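Local atomic coordinates of hypothetical Protein CD630_05490 (Peptoclostridium difficile, PDB entry 6N7M), a protein that is of unknown function but is made with a signal peptide, consistent with export across the cell membrane. Residues 37-48 with 69-80. Numbering follows the deposited sequence. Where two conformers were deposited one is given.
Sequences YEEYAKHIQELK and IKKMEQELEKIK
Tyr37 and Leu76 meet because each holds its CG trans to its own backbone N (chi1 -179° and 177°). The two side chains cross at about a right angle, and CD1 of Leu76 lies over one face of the Tyr37 ring, 3.7 Å from its centroid, in a CH-pi contact. They belong to an antiparallel helical hairpin. Helix 37-51 and helix 62-82 run side by side, the axes of segments 37-48 and 69-80 coming within 9.7 Å, with 169° between their directions. Packing is knobs-into-holes: Tyr37 and Tyr40 enter holes on segment 69-80, and Met72 and Leu76 enter holes on segment 37-48. Leu76 sits among Tyr37, Tyr40, Ala41 and Ile44.

Met72 is a selenomethionine. Its chain bends at chi3, carrying CE to the ring of His43 and to within 3.8 Å of CZ of Tyr40. The SE atom rests 3.6 Å from CD2 of Leu47. The same methyl of Leu47 touches CG1 of Ile69, extending the apolar layer toward the connection between the helices. Val32 of the second subunit also packs on Leu47.

Tyr40 is buried and reaches across to Glu75, where OH lies 2.9 Å from OE2 in a weak, doubtful hydrogen bond, resting on one of two Glu75 conformers. Ile86, from the chain after the second helix, packs on both residues. Near the other end of the contact, NZ of Lys48 forms a long salt bridge of 3.6 Å with OE2 of Glu73. In the Glu77 conformer given, a water lies 2.7 Å from OH of Tyr37 and donates to OE1 of Glu77 at 2.8 Å.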
# COMPACT_ATOMS: atom_id res chain seq x y z
N TYR A 37 7.14 -8.56 9.04
CA TYR A 37 6.21 -8.49 10.17
C TYR A 37 6.44 -7.16 10.89
O TYR A 37 5.46 -6.44 11.20
CB TYR A 37 6.44 -9.70 11.08
CG TYR A 37 5.50 -9.72 12.25
CD1 TYR A 37 5.73 -8.94 13.36
CD2 TYR A 37 4.34 -10.46 12.19
CE1 TYR A 37 4.84 -8.95 14.43
CE2 TYR A 37 3.43 -10.47 13.24
CZ TYR A 37 3.69 -9.71 14.36
OH TYR A 37 2.78 -9.71 15.37
N GLU A 38 7.70 -6.83 11.16
CA GLU A 38 8.02 -5.58 11.91
C GLU A 38 7.52 -4.34 11.16
O GLU A 38 6.98 -3.44 11.83
CB GLU A 38 9.52 -5.47 12.14
CG GLU A 38 9.98 -4.16 12.76
CD GLU A 38 11.42 -4.19 13.25
OE1 GLU A 38 11.88 -5.26 13.70
OE2 GLU A 38 12.08 -3.15 13.14
N GLU A 39 7.76 -4.29 9.85
CA GLU A 39 7.35 -3.13 9.04
C GLU A 39 5.83 -2.99 9.06
O GLU A 39 5.34 -1.85 9.22
CB GLU A 39 7.84 -3.30 7.61
CG GLU A 39 9.32 -3.06 7.41
CD GLU A 39 9.80 -3.38 6.00
OE1 GLU A 39 9.07 -4.12 5.24
OE2 GLU A 39 10.90 -2.93 5.65
N TYR A 40 5.11 -4.09 8.93
CA TYR A 40 3.64 -4.00 8.85
C TYR A 40 3.07 -3.67 10.23
O TYR A 40 2.07 -2.91 10.32
CB TYR A 40 3.07 -5.27 8.28
CG TYR A 40 1.68 -5.11 7.73
CD1 TYR A 40 1.41 -4.26 6.67
CD2 TYR A 40 0.63 -5.84 8.26
CE1 TYR A 40 0.14 -4.11 6.17
CE2 TYR A 40 -0.66 -5.71 7.76
CZ TYR A 40 -0.91 -4.85 6.70
OH TYR A 40 -2.16 -4.73 6.18
N ALA A 41 3.69 -4.21 11.27
CA ALA A 41 3.23 -3.89 12.64
C ALA A 41 3.40 -2.38 12.84
O ALA A 41 2.49 -1.76 13.41
CB ALA A 41 4.02 -4.68 13.65
N LYS A 42 4.51 -1.81 12.33
CA LYS A 42 4.76 -0.35 12.52
C LYS A 42 3.73 0.46 11.72
O LYS A 42 3.24 1.52 12.23
CB LYS A 42 6.16 0.03 12.07
CG LYS A 42 6.57 1.45 12.44
CD LYS A 42 7.95 1.85 11.92
CE LYS A 42 9.09 1.03 12.47
NZ LYS A 42 10.37 1.39 11.82
N HIS A 43 3.44 -0.00 10.51
CA HIS A 43 2.46 0.68 9.63
C HIS A 43 1.09 0.72 10.32
O HIS A 43 0.43 1.82 10.34
CB HIS A 43 2.48 0.02 8.24
CG HIS A 43 1.40 0.51 7.35
ND1 HIS A 43 1.39 1.79 6.84
CD2 HIS A 43 0.30 -0.09 6.88
CE1 HIS A 43 0.29 1.97 6.14
NE2 HIS A 43 -0.37 0.83 6.13
N ILE A 44 0.70 -0.41 10.90
CA ILE A 44 -0.60 -0.52 11.62
C ILE A 44 -0.62 0.45 12.79
O ILE A 44 -1.64 1.09 12.98
CB ILE A 44 -0.85 -1.97 12.09
CG1 ILE A 44 -1.17 -2.87 10.88
CG2 ILE A 44 -1.95 -2.04 13.15
CD1 ILE A 44 -1.17 -4.34 11.21
N GLN A 45 0.49 0.58 13.53
CA GLN A 45 0.53 1.46 14.72
C GLN A 45 0.44 2.92 14.27
O GLN A 45 -0.23 3.71 14.96
CB GLN A 45 1.80 1.22 15.53
CG GLN A 45 1.92 2.07 16.78
CD GLN A 45 0.81 1.77 17.76
OE1 GLN A 45 0.35 0.64 17.90
NE2 GLN A 45 0.42 2.78 18.50
N GLU A 46 1.06 3.25 13.13
CA GLU A 46 1.00 4.64 12.61
C GLU A 46 -0.46 4.94 12.25
O GLU A 46 -0.91 6.08 12.54
CB GLU A 46 1.91 4.84 11.40
CG GLU A 46 2.12 6.31 11.06
CD GLU A 46 2.79 6.64 9.74
OE1 GLU A 46 2.92 7.83 9.45
OE2 GLU A 46 3.13 5.71 8.99
N LEU A 47 -1.17 3.95 11.69
CA LEU A 47 -2.59 4.15 11.30
C LEU A 47 -3.47 4.26 12.55
O LEU A 47 -4.45 5.05 12.52
CB LEU A 47 -3.08 2.99 10.43
CG LEU A 47 -4.45 3.21 9.79
CD1 LEU A 47 -4.43 4.45 8.91
CD2 LEU A 47 -4.87 1.99 8.99
N LYS A 48 -3.14 3.48 13.57
CA LYS A 48 -3.93 3.54 14.83
C LYS A 48 -3.74 4.92 15.46
O LYS A 48 -4.76 5.53 15.92
CB LYS A 48 -3.53 2.44 15.80
CG LYS A 48 -4.02 1.06 15.41
CD LYS A 48 -3.58 -0.05 16.29
CE LYS A 48 -4.26 -0.06 17.64
NZ LYS A 48 -3.94 -1.32 18.38
N ILE A 69 -8.41 -1.50 10.28
CA ILE A 69 -7.27 -1.79 11.20
C ILE A 69 -7.42 -3.23 11.75
O ILE A 69 -6.39 -3.96 11.78
CB ILE A 69 -7.21 -0.71 12.29
CG1 ILE A 69 -6.74 0.61 11.67
CG2 ILE A 69 -6.31 -1.15 13.43
CD1 ILE A 69 -6.77 1.81 12.60
N LYS A 70 -8.64 -3.66 12.09
CA LYS A 70 -8.84 -5.03 12.61
C LYS A 70 -8.40 -6.03 11.56
O LYS A 70 -7.71 -6.97 11.92
CB LYS A 70 -10.29 -5.30 13.04
CG LYS A 70 -10.68 -4.72 14.39
CD LYS A 70 -12.10 -5.06 14.82
CE LYS A 70 -12.35 -4.79 16.29
NZ LYS A 70 -13.65 -5.33 16.76
N LYS A 71 -8.81 -5.82 10.30
CA LYS A 71 -8.44 -6.69 9.16
C LYS A 71 -6.92 -6.69 9.02
O LYS A 71 -6.36 -7.76 8.80
CB LYS A 71 -9.13 -6.20 7.89
CG LYS A 71 -8.68 -6.86 6.59
CD LYS A 71 -9.12 -6.11 5.34
CE LYS A 71 -8.50 -4.73 5.20
NZ LYS A 71 -8.83 -4.10 3.90
N MSE A 72 -6.28 -5.53 9.13
CA MSE A 72 -4.80 -5.51 8.98
C MSE A 72 -4.13 -6.32 10.10
O MSE A 72 -3.13 -6.99 9.83
CB MSE A 72 -4.33 -4.05 8.90
CG MSE A 72 -4.91 -3.31 7.76
SE MSE A 72 -4.44 -1.43 7.88
CE MSE A 72 -2.53 -1.49 7.53
N GLU A 73 -4.64 -6.23 11.34
CA GLU A 73 -4.07 -7.03 12.46
C GLU A 73 -4.18 -8.54 12.14
O GLU A 73 -3.23 -9.29 12.50
CB GLU A 73 -4.76 -6.65 13.77
CG GLU A 73 -4.42 -5.26 14.23
CD GLU A 73 -5.33 -4.72 15.33
OE1 GLU A 73 -6.34 -5.38 15.64
OE2 GLU A 73 -5.02 -3.65 15.86
N GLN A 74 -5.27 -8.97 11.49
CA GLN A 74 -5.42 -10.40 11.09
C GLN A 74 -4.37 -10.73 10.02
O GLN A 74 -3.79 -11.83 10.09
CB GLN A 74 -6.82 -10.69 10.55
CG GLN A 74 -7.91 -10.56 11.61
CD GLN A 74 -9.28 -10.68 10.98
OE1 GLN A 74 -9.44 -10.58 9.76
NE2 GLN A 74 -10.29 -10.88 11.80
N GLU A 75 -4.13 -9.80 9.09
CA GLU A 75 -3.12 -10.04 8.01
C GLU A 75 -1.73 -10.09 8.64
O GLU A 75 -0.91 -10.90 8.20
CB GLU A 75 -3.21 -8.97 6.91
CG GLU A 75 -4.42 -9.06 6.01
CD GLU A 75 -4.64 -7.84 5.13
OE1 GLU A 75 -5.61 -7.85 4.37
OE2 GLU A 75 -3.89 -6.83 5.27
N LEU A 76 -1.46 -9.23 9.62
CA LEU A 76 -0.13 -9.19 10.28
C LEU A 76 0.18 -10.57 10.85
O LEU A 76 1.29 -11.05 10.67
CB LEU A 76 -0.14 -8.15 11.40
CG LEU A 76 1.13 -8.05 12.22
CD1 LEU A 76 2.30 -7.58 11.40
CD2 LEU A 76 0.92 -7.17 13.43
N GLU A 77 -0.78 -11.17 11.56
CA GLU A 77 -0.58 -12.50 12.17
C GLU A 77 -0.37 -13.53 11.06
O GLU A 77 0.44 -14.44 11.26
CB GLU A 77 -1.76 -12.84 13.08
CG GLU A 77 -1.55 -14.10 13.90
CD GLU A 77 -0.34 -14.05 14.81
OE1 GLU A 77 0.38 -13.04 14.78
OE2 GLU A 77 -0.11 -15.04 15.55
N LYS A 78 -1.02 -13.36 9.91
CA LYS A 78 -0.84 -14.32 8.78
C LYS A 78 0.59 -14.19 8.23
O LYS A 78 1.09 -15.16 7.64
CB LYS A 78 -1.92 -14.17 7.73
CG LYS A 78 -3.29 -14.72 8.13
CD LYS A 78 -4.32 -14.43 7.06
CE LYS A 78 -5.74 -14.73 7.48
NZ LYS A 78 -6.71 -14.13 6.53
N ILE A 79 1.21 -13.03 8.35
CA ILE A 79 2.63 -12.90 7.90
C ILE A 79 3.48 -13.88 8.72
O ILE A 79 4.22 -14.62 8.14
CB ILE A 79 3.16 -11.45 8.05
CG1 ILE A 79 2.46 -10.48 7.11
CG2 ILE A 79 4.65 -11.40 7.90
CD1 ILE A 79 2.94 -9.05 7.30
N LYS A 80 3.27 -13.91 10.04
CA LYS A 80 4.00 -14.80 10.96
C LYS A 80 3.58 -16.28 10.79
O LYS A 80 4.46 -17.14 10.77
CB LYS A 80 3.67 -14.35 12.38
CG LYS A 80 4.33 -15.13 13.49
CD LYS A 80 3.91 -14.65 14.87
CE LYS A 80 4.64 -15.40 15.96
NZ LYS A 80 4.22 -14.99 17.32
O HOH W 1 0.18 -10.28 15.01